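Long-range contacts in peptidase M16 domain protein (PDB 4XEA), which is probably a metal-dependent peptidase of the M16 (insulinase-like) family, cleaving peptide bonds with the help of a bound metal ion: residues 16-25 with 191-202; 253-261 with 405-416. All blocks are in the same frame, centred on the assembly; numbering follows the deposited sequence.

Overall arrangement
Contacts 1 and 2 each bring together strands far apart in the chain, in two different sheets. Contact 1 pairs parallel strands of the six-stranded sheet; contact 2 joins antiparallel strands of the five-stranded one. They share no element and lie on opposite sides of the chain's centre, their centres 36 Å apart and their nearest atoms about 19 Å. Both are buried, neither being a surface patch, yet their chemistry differs. Contact 1 is mostly backbone bonding and aliphatic packing between two helical layers. Contact 2, where a helix leads into a strand, adds a salt-bridge network, a stacked carboxylate and a tryptophan gripped on both faces.

Contact 1: 16-25 with 191-202; sequences NGLVVTLMPR and PSNMVLVIAGGF
F202 sends its phenyl ring back toward residues 22-24, rim first. Its CZ lies 3.7 Å from L22 CB, which meets the ring edge in plane, as does the backbone N of M23. P24 CB sits over one face and I198 CG2 over the opposite one, both displaced toward the rim. L22 and I198 run side by side and point the same way, L22 CD2 reaching I198 CD1 at 3.5 Å. This face, which also carries V20 and L196, is roofed by helix 204-216, with I211 on V20 and L196 and I207 on F202.

The other face bears V19, T21 and M23 beside V195, V197 and A199. M23, a selenomethionine, bends at its last torsion (chi3 -84°), swinging CE across V197 until it stands 3.5 Å from CG1, a tight carbon contact. Helix 367-379 packs here through F378, W374, V375 and V371.

Strands 19-24 and 194-200 are thus parallel neighbours in the mixed sheet of an alpha/beta domain, consistent with the M16 fold, with helix 204-216 on one face and helix 367-379, from much later in the chain, on the other. Their segments are separated by 165 residues. Six backbone bonds join them, from L196 N to V19 O (3.0 Å) up to R25 N to G200 O (2.7 Å). G200 O is gripped twice: R25 N and F202 N arrive from opposite faces of its carbonyl plane.

At the other end N16 and P191 cross at about a right angle, N16 CG lying 3.6 Å from P191 CB. The N16 amide is fixed at both ends, OD1 accepting from L18 N at 3.1 Å in an Asx turn and ND2 bonding Q215. A side chain on G17 would collide with S192 CB.

Contact 2: 253-261 with 405-416; sequences LLVGWKEAN and RFQEHLREDNMV
E259 and R405 meet end-on in a two-pronged salt bridge: R405 NH1 reaches E259 OE1 at 3.1 Å and R405 NH2 reaches E259 OE2 at 2.7 Å, each oxygen offering its syn lone pair to a nearly coplanar guanidinium. R405 NE also bonds E408, making a three-residue charge network, and E259 OE2 has a further partner in Y307. A methionine in place of R405 would probably leave the E259 carboxylate without its charged mate and freer to turn, and strip E408 of a salt-bridge partner.

Bent at its second torsion (chi2 -77°), E259 lays this carboxylate flat on the H409 ring, the planes 4° apart and OE2 3.2 Å above the ring centre. The ring is held by H409 NE2 bonding T316.

Aromatic packing centres on W257. M415 CG lies over one face of the indole, beside V255 CG1, and the selenium of this selenomethionine lies obliquely in a Met-aromatic contact. L410 CD2 presses on the opposite face, 3.7 Å from W257 CD2. At the edge, W257 NE1 makes a weak, bent bond to R411 O (2.8 Å, 123° at the hydrogen).

Among backbone bonds, G256 and V416 form an antiparallel hydrogen-bonded pair, and K258 N donates to N414 O.

The N414 side chain adds two bonds: ND2 donates to K258 O and to H409 O, each 2.9 Å away and in the amide plane, though K258 O is approached from above its carbonyl plane. Together they tie the type I turn 412-415 to strand and helix end.

Strand 252-258 thereby lies between 415-422 and 314-321 in a five-stranded mixed sheet, consistent with an M16-type alpha/beta domain; L336 of helix 325-342 touches W257, helix 265-283 meets R405 and L410, and helix 144-156 packs against V416.

Contact 1: 16-25 with 191-202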
loop_
_atom_site.group_PDB
_atom_site.type_symbol
_atom_site.label_atom_id
_atom_site.label_comp_id
_atom_site.label_asym_id
_atom_site.label_seq_id
_atom_site.Cartn_x
_atom_site.Cartn_y
_atom_site.Cartn_z
ATOM N N ASN A 16 -8.637 30.984 -18.140
ATOM C CA ASN A 16 -7.471 31.423 -17.342
ATOM C C ASN A 16 -6.221 30.559 -17.558
ATOM O O ASN A 16 -5.196 30.738 -16.905
ATOM C CB ASN A 16 -7.845 31.517 -15.852
ATOM C CG ASN A 16 -8.196 30.163 -15.242
ATOM O OD1 ASN A 16 -7.982 29.123 -15.853
ATOM N ND2 ASN A 16 -8.717 30.177 -14.026
ATOM N N GLY A 17 -6.319 29.597 -18.465
ATOM C CA GLY A 17 -5.172 28.759 -18.832
ATOM C C GLY A 17 -5.139 27.399 -18.152
ATOM O O GLY A 17 -4.301 26.581 -18.482
ATOM N N LEU A 18 -6.028 27.143 -17.189
ATOM C CA LEU A 18 -6.043 25.853 -16.508
ATOM C C LEU A 18 -6.524 24.729 -17.424
ATOM O O LEU A 18 -7.603 24.808 -18.009
ATOM C CB LEU A 18 -6.909 25.887 -15.246
ATOM C CG LEU A 18 -7.123 24.588 -14.469
ATOM C CD1 LEU A 18 -5.814 24.155 -13.834
ATOM C CD2 LEU A 18 -8.220 24.766 -13.388
ATOM N N VAL A 19 -5.761 23.645 -17.470
ATOM C CA VAL A 19 -6.180 22.442 -18.203
ATOM C C VAL A 19 -6.926 21.537 -17.225
ATOM O O VAL A 19 -6.466 21.308 -16.120
ATOM C CB VAL A 19 -4.949 21.731 -18.849
ATOM C CG1 VAL A 19 -5.285 20.317 -19.347
ATOM C CG2 VAL A 19 -4.382 22.586 -20.021
ATOM N N VAL A 20 -8.085 21.030 -17.659
ATOM C CA VAL A 20 -8.917 20.164 -16.876
ATOM C C VAL A 20 -9.122 18.878 -17.655
ATOM O O VAL A 20 -9.384 18.915 -18.861
ATOM C CB VAL A 20 -10.316 20.756 -16.566
ATOM C CG1 VAL A 20 -11.163 19.759 -15.655
ATOM C CG2 VAL A 20 -10.215 22.134 -15.889
ATOM N N THR A 21 -9.018 17.742 -16.956
ATOM C CA THR A 21 -9.346 16.434 -17.535
ATOM C C THR A 21 -10.272 15.700 -16.587
ATOM O O THR A 21 -9.900 15.468 -15.438
ATOM C CB THR A 21 -8.084 15.591 -17.776
ATOM O OG1 THR A 21 -7.339 16.156 -18.891
ATOM C CG2 THR A 21 -8.462 14.139 -18.095
ATOM N N LEU A 22 -11.472 15.355 -17.062
ATOM C CA LEU A 22 -12.446 14.618 -16.277
ATOM C C LEU A 22 -12.613 13.223 -16.879
ATOM O O LEU A 22 -12.702 13.063 -18.098
ATOM C CB LEU A 22 -13.804 15.329 -16.247
ATOM C CG LEU A 22 -13.878 16.789 -15.782
ATOM C CD1 LEU A 22 -15.329 17.354 -15.942
ATOM C CD2 LEU A 22 -13.365 16.974 -14.358
HETATM N N MSE A 23 -12.613 12.214 -16.016
HETATM C CA MSE A 23 -12.825 10.822 -16.414
HETATM C C MSE A 23 -13.982 10.200 -15.613
HETATM O O MSE A 23 -13.757 9.440 -14.666
HETATM C CB MSE A 23 -11.526 10.020 -16.195
HETATM C CG MSE A 23 -10.431 10.355 -17.196
HETATM SE SE MSE A 23 -8.751 9.508 -16.681
HETATM C CE MSE A 23 -8.147 10.881 -15.426
ATOM N N PRO A 24 -15.238 10.507 -15.993
ATOM C CA PRO A 24 -16.369 9.957 -15.252
ATOM C C PRO A 24 -16.499 8.433 -15.407
ATOM O O PRO A 24 -16.377 7.917 -16.505
ATOM C CB PRO A 24 -17.578 10.692 -15.864
ATOM C CG PRO A 24 -17.118 11.160 -17.213
ATOM C CD PRO A 24 -15.654 11.426 -17.069
ATOM N N ARG A 25 -16.703 7.722 -14.294
ATOM C CA ARG A 25 -16.837 6.256 -14.269
ATOM C C ARG A 25 -18.014 5.993 -13.348
ATOM O O ARG A 25 -17.838 5.887 -12.140
ATOM C CB ARG A 25 -15.542 5.601 -13.753
ATOM C CG ARG A 25 -14.272 6.091 -14.474
ATOM C CD ARG A 25 -12.984 5.608 -13.797
ATOM N NE ARG A 25 -12.834 4.159 -13.927
ATOM C CZ ARG A 25 -12.120 3.370 -13.123
ATOM N NH1 ARG A 25 -11.422 3.863 -12.104
ATOM N NH2 ARG A 25 -12.108 2.061 -13.352
ATOM N N PRO A 191 -3.108 29.738 -12.632
ATOM C CA PRO A 191 -3.774 28.584 -13.246
ATOM C C PRO A 191 -3.150 28.067 -14.550
ATOM O O PRO A 191 -3.297 26.871 -14.865
ATOM C CB PRO A 191 -5.214 29.082 -13.485
ATOM C CG PRO A 191 -5.210 30.567 -13.129
ATOM C CD PRO A 191 -4.071 30.775 -12.205
ATOM N N SER A 192 -2.457 28.941 -15.272
ATOM C CA SER A 192 -1.764 28.608 -16.499
ATOM C C SER A 192 -0.589 27.669 -16.228
ATOM O O SER A 192 -0.095 27.030 -17.164
ATOM C CB SER A 192 -1.236 29.873 -17.202
ATOM O OG SER A 192 -0.309 30.551 -16.372
ATOM N N ASN A 193 -0.150 27.584 -14.963
ATOM C CA ASN A 193 0.950 26.684 -14.602
ATOM C C ASN A 193 0.471 25.381 -13.955
ATOM O O ASN A 193 1.286 24.617 -13.403
ATOM C CB ASN A 193 1.951 27.370 -13.672
ATOM C CG ASN A 193 3.324 26.607 -13.603
ATOM O OD1 ASN A 193 3.893 26.211 -14.626
ATOM N ND2 ASN A 193 3.865 26.489 -12.410
HETATM N N MSE A 194 -0.846 25.151 -13.995
HETATM C CA MSE A 194 -1.467 24.060 -13.228
HETATM C C MSE A 194 -2.375 23.143 -14.047
HETATM O O MSE A 194 -2.636 23.392 -15.235
HETATM C CB MSE A 194 -2.216 24.622 -12.001
HETATM C CG MSE A 194 -1.338 25.431 -11.066
HETATM SE SE MSE A 194 -2.107 25.876 -9.332
HETATM C CE MSE A 194 -2.294 24.101 -8.498
ATOM N N VAL A 195 -2.854 22.074 -13.392
ATOM C CA VAL A 195 -3.682 21.072 -14.027
ATOM C C VAL A 195 -4.623 20.499 -12.967
ATOM O O VAL A 195 -4.241 20.385 -11.797
ATOM C CB VAL A 195 -2.856 19.967 -14.720
ATOM C CG1 VAL A 195 -2.083 19.061 -13.689
ATOM C CG2 VAL A 195 -3.723 19.153 -15.692
ATOM N N LEU A 196 -5.864 20.223 -13.388
ATOM C CA LEU A 196 -6.908 19.627 -12.551
ATOM C C LEU A 196 -7.416 18.367 -13.243
ATOM O O LEU A 196 -7.884 18.428 -14.393
ATOM C CB LEU A 196 -8.076 20.608 -12.358
ATOM C CG LEU A 196 -9.261 20.146 -11.497
ATOM C CD1 LEU A 196 -8.792 19.827 -10.043
ATOM C CD2 LEU A 196 -10.363 21.205 -11.509
ATOM N N VAL A 197 -7.329 17.231 -12.539
ATOM C CA VAL A 197 -7.678 15.918 -13.114
ATOM C C VAL A 197 -8.555 15.186 -12.099
ATOM O O VAL A 197 -8.252 15.170 -10.915
ATOM C CB VAL A 197 -6.436 15.105 -13.492
ATOM C CG1 VAL A 197 -6.801 13.809 -14.152
ATOM C CG2 VAL A 197 -5.514 15.937 -14.472
ATOM N N ILE A 198 -9.666 14.634 -12.582
ATOM C CA ILE A 198 -10.673 14.005 -11.713
ATOM C C ILE A 198 -11.135 12.719 -12.365
ATOM O O ILE A 198 -11.474 12.716 -13.552
ATOM C CB ILE A 198 -11.884 14.907 -11.513
ATOM C CG1 ILE A 198 -11.447 16.319 -11.151
ATOM C CG2 ILE A 198 -12.839 14.353 -10.391
ATOM C CD1 ILE A 198 -12.611 17.277 -10.952
ATOM N N ALA A 199 -11.152 11.632 -11.596
ATOM C CA ALA A 199 -11.678 10.350 -12.070
ATOM C C ALA A 199 -12.589 9.716 -11.022
ATOM O O ALA A 199 -12.358 9.822 -9.808
ATOM C CB ALA A 199 -10.571 9.388 -12.464
ATOM N N GLY A 200 -13.653 9.090 -11.517
ATOM C CA GLY A 200 -14.527 8.297 -10.662
ATOM C C GLY A 200 -16.007 8.568 -10.847
ATOM O O GLY A 200 -16.452 9.003 -11.929
ATOM N N GLY A 201 -16.769 8.303 -9.785
ATOM C CA GLY A 201 -18.250 8.338 -9.826
ATOM C C GLY A 201 -18.873 9.715 -9.683
ATOM O O GLY A 201 -19.502 10.003 -8.690
ATOM N N PHE A 202 -18.698 10.569 -10.680
ATOM C CA PHE A 202 -19.278 11.929 -10.664
ATOM C C PHE A 202 -19.894 12.254 -12.014
ATOM O O PHE A 202 -19.566 11.619 -13.017
ATOM C CB PHE A 202 -18.202 12.965 -10.356
ATOM C CG PHE A 202 -17.124 13.066 -11.440
ATOM C CD1 PHE A 202 -16.077 12.144 -11.506
ATOM C CD2 PHE A 202 -17.190 14.061 -12.406
ATOM C CE1 PHE A 202 -15.123 12.221 -12.510
ATOM C CE2 PHE A 202 -16.218 14.155 -13.412
ATOM C CZ PHE A 202 -15.182 13.233 -13.460
HETATM O O HOH W 1 -2.579 24.386 -17.568
#

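Contact 2: 253-261 with 405-416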
loop_
_atom_site.group_PDB
_atom_site.type_symbol
_atom_site.label_atom_id
_atom_site.label_comp_id
_atom_site.label_asym_id
_atom_site.label_seq_id
_atom_site.Cartn_x
_atom_site.Cartn_y
_atom_site.Cartn_z
ATOM N N LEU A 253 22.352 -1.654 0.425
ATOM C CA LEU A 253 23.142 -1.283 -0.752
ATOM C C LEU A 253 22.230 -0.534 -1.696
ATOM O O LEU A 253 21.109 -0.983 -1.901
ATOM C CB LEU A 253 23.618 -2.533 -1.490
ATOM C CG LEU A 253 24.508 -2.204 -2.722
ATOM C CD1 LEU A 253 25.902 -1.841 -2.224
ATOM C CD2 LEU A 253 24.618 -3.339 -3.740
ATOM N N LEU A 254 22.725 0.558 -2.291
ATOM C CA LEU A 254 22.054 1.239 -3.378
ATOM C C LEU A 254 23.088 1.441 -4.465
ATOM O O LEU A 254 24.179 1.944 -4.184
ATOM C CB LEU A 254 21.539 2.608 -2.945
ATOM C CG LEU A 254 20.206 2.806 -2.250
ATOM C CD1 LEU A 254 20.021 4.324 -2.205
ATOM C CD2 LEU A 254 19.046 2.139 -2.979
ATOM N N VAL A 255 22.758 1.008 -5.684
ATOM C CA VAL A 255 23.535 1.292 -6.850
ATOM C C VAL A 255 22.675 2.172 -7.765
ATOM O O VAL A 255 21.473 1.867 -8.002
ATOM C CB VAL A 255 23.931 0.022 -7.608
ATOM C CG1 VAL A 255 24.885 0.396 -8.780
ATOM C CG2 VAL A 255 24.597 -1.011 -6.669
ATOM N N GLY A 256 23.260 3.271 -8.234
ATOM C CA GLY A 256 22.579 4.169 -9.111
ATOM C C GLY A 256 23.334 4.540 -10.364
ATOM O O GLY A 256 24.550 4.437 -10.423
ATOM N N TRP A 257 22.579 4.958 -11.382
ATOM C CA TRP A 257 23.135 5.450 -12.644
ATOM C C TRP A 257 22.505 6.783 -12.974
ATOM O O TRP A 257 21.303 6.959 -12.872
ATOM C CB TRP A 257 22.890 4.472 -13.779
ATOM C CG TRP A 257 23.654 3.185 -13.621
ATOM C CD1 TRP A 257 24.859 2.875 -14.158
ATOM C CD2 TRP A 257 23.220 2.024 -12.898
ATOM N NE1 TRP A 257 25.204 1.568 -13.841
ATOM C CE2 TRP A 257 24.233 1.045 -13.029
ATOM C CE3 TRP A 257 22.074 1.725 -12.149
ATOM C CZ2 TRP A 257 24.137 -0.223 -12.421
ATOM C CZ3 TRP A 257 21.978 0.494 -11.529
ATOM C CH2 TRP A 257 23.005 -0.477 -11.672
ATOM N N LYS A 258 23.354 7.714 -13.381
ATOM C CA LYS A 258 22.995 9.099 -13.600
ATOM C C LYS A 258 22.716 9.324 -15.103
ATOM O O LYS A 258 23.625 9.133 -15.918
ATOM C CB LYS A 258 24.239 9.920 -13.230
ATOM C CG LYS A 258 24.057 11.441 -13.170
ATOM C CD LYS A 258 25.361 12.094 -12.778
ATOM C CE LYS A 258 25.126 13.526 -12.487
ATOM N NZ LYS A 258 26.348 14.203 -12.137
ATOM N N GLU A 259 21.523 9.802 -15.461
ATOM C CA GLU A 259 21.295 10.301 -16.817
ATOM C C GLU A 259 22.088 11.596 -17.049
ATOM O O GLU A 259 22.195 12.441 -16.137
ATOM C CB GLU A 259 19.823 10.593 -17.117
ATOM C CG GLU A 259 18.867 9.427 -17.036
ATOM C CD GLU A 259 18.926 8.500 -18.252
ATOM O OE1 GLU A 259 19.654 8.779 -19.246
ATOM O OE2 GLU A 259 18.202 7.482 -18.194
ATOM N N ALA A 260 22.586 11.783 -18.270
ATOM C CA ALA A 260 23.319 13.006 -18.614
ATOM C C ALA A 260 22.401 14.241 -18.585
ATOM O O ALA A 260 22.869 15.364 -18.383
ATOM C CB ALA A 260 23.989 12.869 -20.040
ATOM N N ASN A 261 21.120 14.030 -18.876
ATOM C CA ASN A 261 20.137 15.115 -18.866
ATOM C C ASN A 261 18.733 14.571 -18.683
ATOM O O ASN A 261 18.529 13.357 -18.748
ATOM C CB ASN A 261 20.251 15.979 -20.107
ATOM C CG ASN A 261 20.430 15.174 -21.339
ATOM O OD1 ASN A 261 19.502 14.461 -21.765
ATOM N ND2 ASN A 261 21.640 15.252 -21.938
ATOM N N ARG A 405 19.067 1.558 -25.155
ATOM C CA ARG A 405 18.819 2.248 -23.862
ATOM C C ARG A 405 19.817 1.759 -22.794
ATOM O O ARG A 405 20.393 2.565 -22.064
ATOM C CB ARG A 405 17.372 1.990 -23.408
ATOM C CG ARG A 405 17.002 2.528 -22.016
ATOM C CD ARG A 405 16.510 3.961 -22.116
ATOM N NE ARG A 405 17.513 5.032 -22.271
ATOM C CZ ARG A 405 17.970 5.794 -21.276
ATOM N NH1 ARG A 405 18.778 6.809 -21.520
ATOM N NH2 ARG A 405 17.624 5.547 -20.017
ATOM N N PHE A 406 20.003 0.442 -22.713
ATOM C CA PHE A 406 20.959 -0.180 -21.808
ATOM C C PHE A 406 22.384 0.386 -22.016
ATOM O O PHE A 406 23.055 0.813 -21.069
ATOM C CB PHE A 406 20.937 -1.717 -21.979
ATOM C CG PHE A 406 21.868 -2.431 -21.042
ATOM C CD1 PHE A 406 23.226 -2.505 -21.311
ATOM C CD2 PHE A 406 21.402 -2.976 -19.848
ATOM C CE1 PHE A 406 24.114 -3.117 -20.401
ATOM C CE2 PHE A 406 22.267 -3.586 -18.955
ATOM C CZ PHE A 406 23.636 -3.664 -19.235
ATOM N N GLN A 407 22.826 0.413 -23.279
ATOM C CA GLN A 407 24.180 0.872 -23.643
ATOM C C GLN A 407 24.438 2.351 -23.331
ATOM O O GLN A 407 25.546 2.728 -22.923
ATOM C CB GLN A 407 24.429 0.585 -25.134
ATOM C CG GLN A 407 24.453 -0.909 -25.481
ATOM C CD GLN A 407 25.688 -1.624 -24.974
ATOM O OE1 GLN A 407 26.739 -1.008 -24.784
ATOM N NE2 GLN A 407 25.579 -2.937 -24.774
ATOM N N GLU A 408 23.406 3.168 -23.528
ATOM C CA GLU A 408 23.389 4.605 -23.249
ATOM C C GLU A 408 23.519 4.935 -21.759
ATOM O O GLU A 408 24.114 5.941 -21.359
ATOM C CB GLU A 408 22.002 5.176 -23.627
ATOM C CG GLU A 408 21.909 5.845 -24.904
ATOM C CD GLU A 408 20.461 6.208 -25.298
ATOM O OE1 GLU A 408 19.449 5.847 -24.614
ATOM O OE2 GLU A 408 20.353 6.875 -26.339
ATOM N N HIS A 409 22.821 4.169 -20.952
ATOM C CA HIS A 409 22.555 4.568 -19.616
ATOM C C HIS A 409 23.120 3.666 -18.508
ATOM O O HIS A 409 23.567 4.176 -17.492
ATOM C CB HIS A 409 21.049 4.676 -19.420
ATOM C CG HIS A 409 20.675 5.108 -18.038
ATOM N ND1 HIS A 409 21.141 6.264 -17.479
ATOM C CD2 HIS A 409 19.892 4.527 -17.098
ATOM C CE1 HIS A 409 20.660 6.389 -16.254
ATOM N NE2 HIS A 409 19.891 5.351 -15.999
ATOM N N LEU A 410 23.012 2.349 -18.637
ATOM C CA LEU A 410 23.496 1.491 -17.568
ATOM C C LEU A 410 24.970 1.150 -17.826
ATOM O O LEU A 410 25.283 0.042 -18.275
ATOM C CB LEU A 410 22.610 0.242 -17.412
ATOM C CG LEU A 410 21.133 0.561 -17.060
ATOM C CD1 LEU A 410 20.324 -0.690 -16.938
ATOM C CD2 LEU A 410 20.993 1.410 -15.802
ATOM N N ARG A 411 25.851 2.101 -17.491
ATOM C CA ARG A 411 27.270 2.024 -17.772
ATOM C C ARG A 411 28.075 1.983 -16.476
ATOM O O ARG A 411 27.507 1.980 -15.401
ATOM C CB ARG A 411 27.711 3.214 -18.653
ATOM C CG ARG A 411 26.822 3.489 -19.902
ATOM C CD ARG A 411 27.519 4.406 -20.942
ATOM N NE ARG A 411 28.207 5.516 -20.280
ATOM C CZ ARG A 411 27.613 6.633 -19.867
ATOM N NH1 ARG A 411 26.319 6.825 -20.081
ATOM N NH2 ARG A 411 28.302 7.577 -19.239
ATOM N N GLU A 412 29.406 1.944 -16.580
ATOM C CA GLU A 412 30.249 1.980 -15.387
ATOM C C GLU A 412 30.653 3.387 -14.974
ATOM O O GLU A 412 30.775 3.687 -13.788
ATOM C CB GLU A 412 31.498 1.125 -15.618
ATOM C CG GLU A 412 31.102 -0.339 -15.683
ATOM C CD GLU A 412 32.222 -1.247 -15.284
ATOM O OE1 GLU A 412 33.125 -1.418 -16.123
ATOM O OE2 GLU A 412 32.172 -1.761 -14.133
ATOM N N ASP A 413 30.825 4.273 -15.932
ATOM C CA ASP A 413 31.349 5.603 -15.626
ATOM C C ASP A 413 30.270 6.583 -15.110
ATOM O O ASP A 413 30.618 7.653 -14.601
ATOM C CB ASP A 413 32.079 6.191 -16.824
ATOM C CG ASP A 413 31.281 6.049 -18.094
ATOM O OD1 ASP A 413 31.613 5.165 -18.908
ATOM O OD2 ASP A 413 30.306 6.778 -18.260
ATOM N N ASN A 414 28.994 6.222 -15.186
ATOM C CA ASN A 414 27.957 7.084 -14.596
ATOM C C ASN A 414 27.291 6.455 -13.372
ATOM O O ASN A 414 26.154 6.818 -13.002
ATOM C CB ASN A 414 26.899 7.504 -15.655
ATOM C CG ASN A 414 26.047 6.316 -16.130
ATOM O OD1 ASN A 414 26.548 5.190 -16.191
ATOM N ND2 ASN A 414 24.774 6.578 -16.537
HETATM N N MSE A 415 28.003 5.532 -12.742
HETATM C CA MSE A 415 27.457 4.664 -11.724
HETATM C C MSE A 415 27.995 5.052 -10.354
HETATM O O MSE A 415 29.120 5.443 -10.232
HETATM C CB MSE A 415 27.805 3.194 -12.029
HETATM C CG MSE A 415 27.277 2.201 -11.058
HETATM SE SE MSE A 415 27.835 0.385 -11.347
HETATM C CE MSE A 415 29.794 0.548 -11.131
ATOM N N VAL A 416 27.130 4.953 -9.336
ATOM C CA VAL A 416 27.484 5.218 -7.957
ATOM C C VAL A 416 27.094 3.973 -7.193
ATOM O O VAL A 416 25.985 3.412 -7.392
ATOM C CB VAL A 416 26.705 6.415 -7.352
ATOM C CG1 VAL A 416 27.095 6.603 -5.882
ATOM C CG2 VAL A 416 26.982 7.655 -8.155
HETATM O O HOH W 2 22.880 7.912 -19.017
#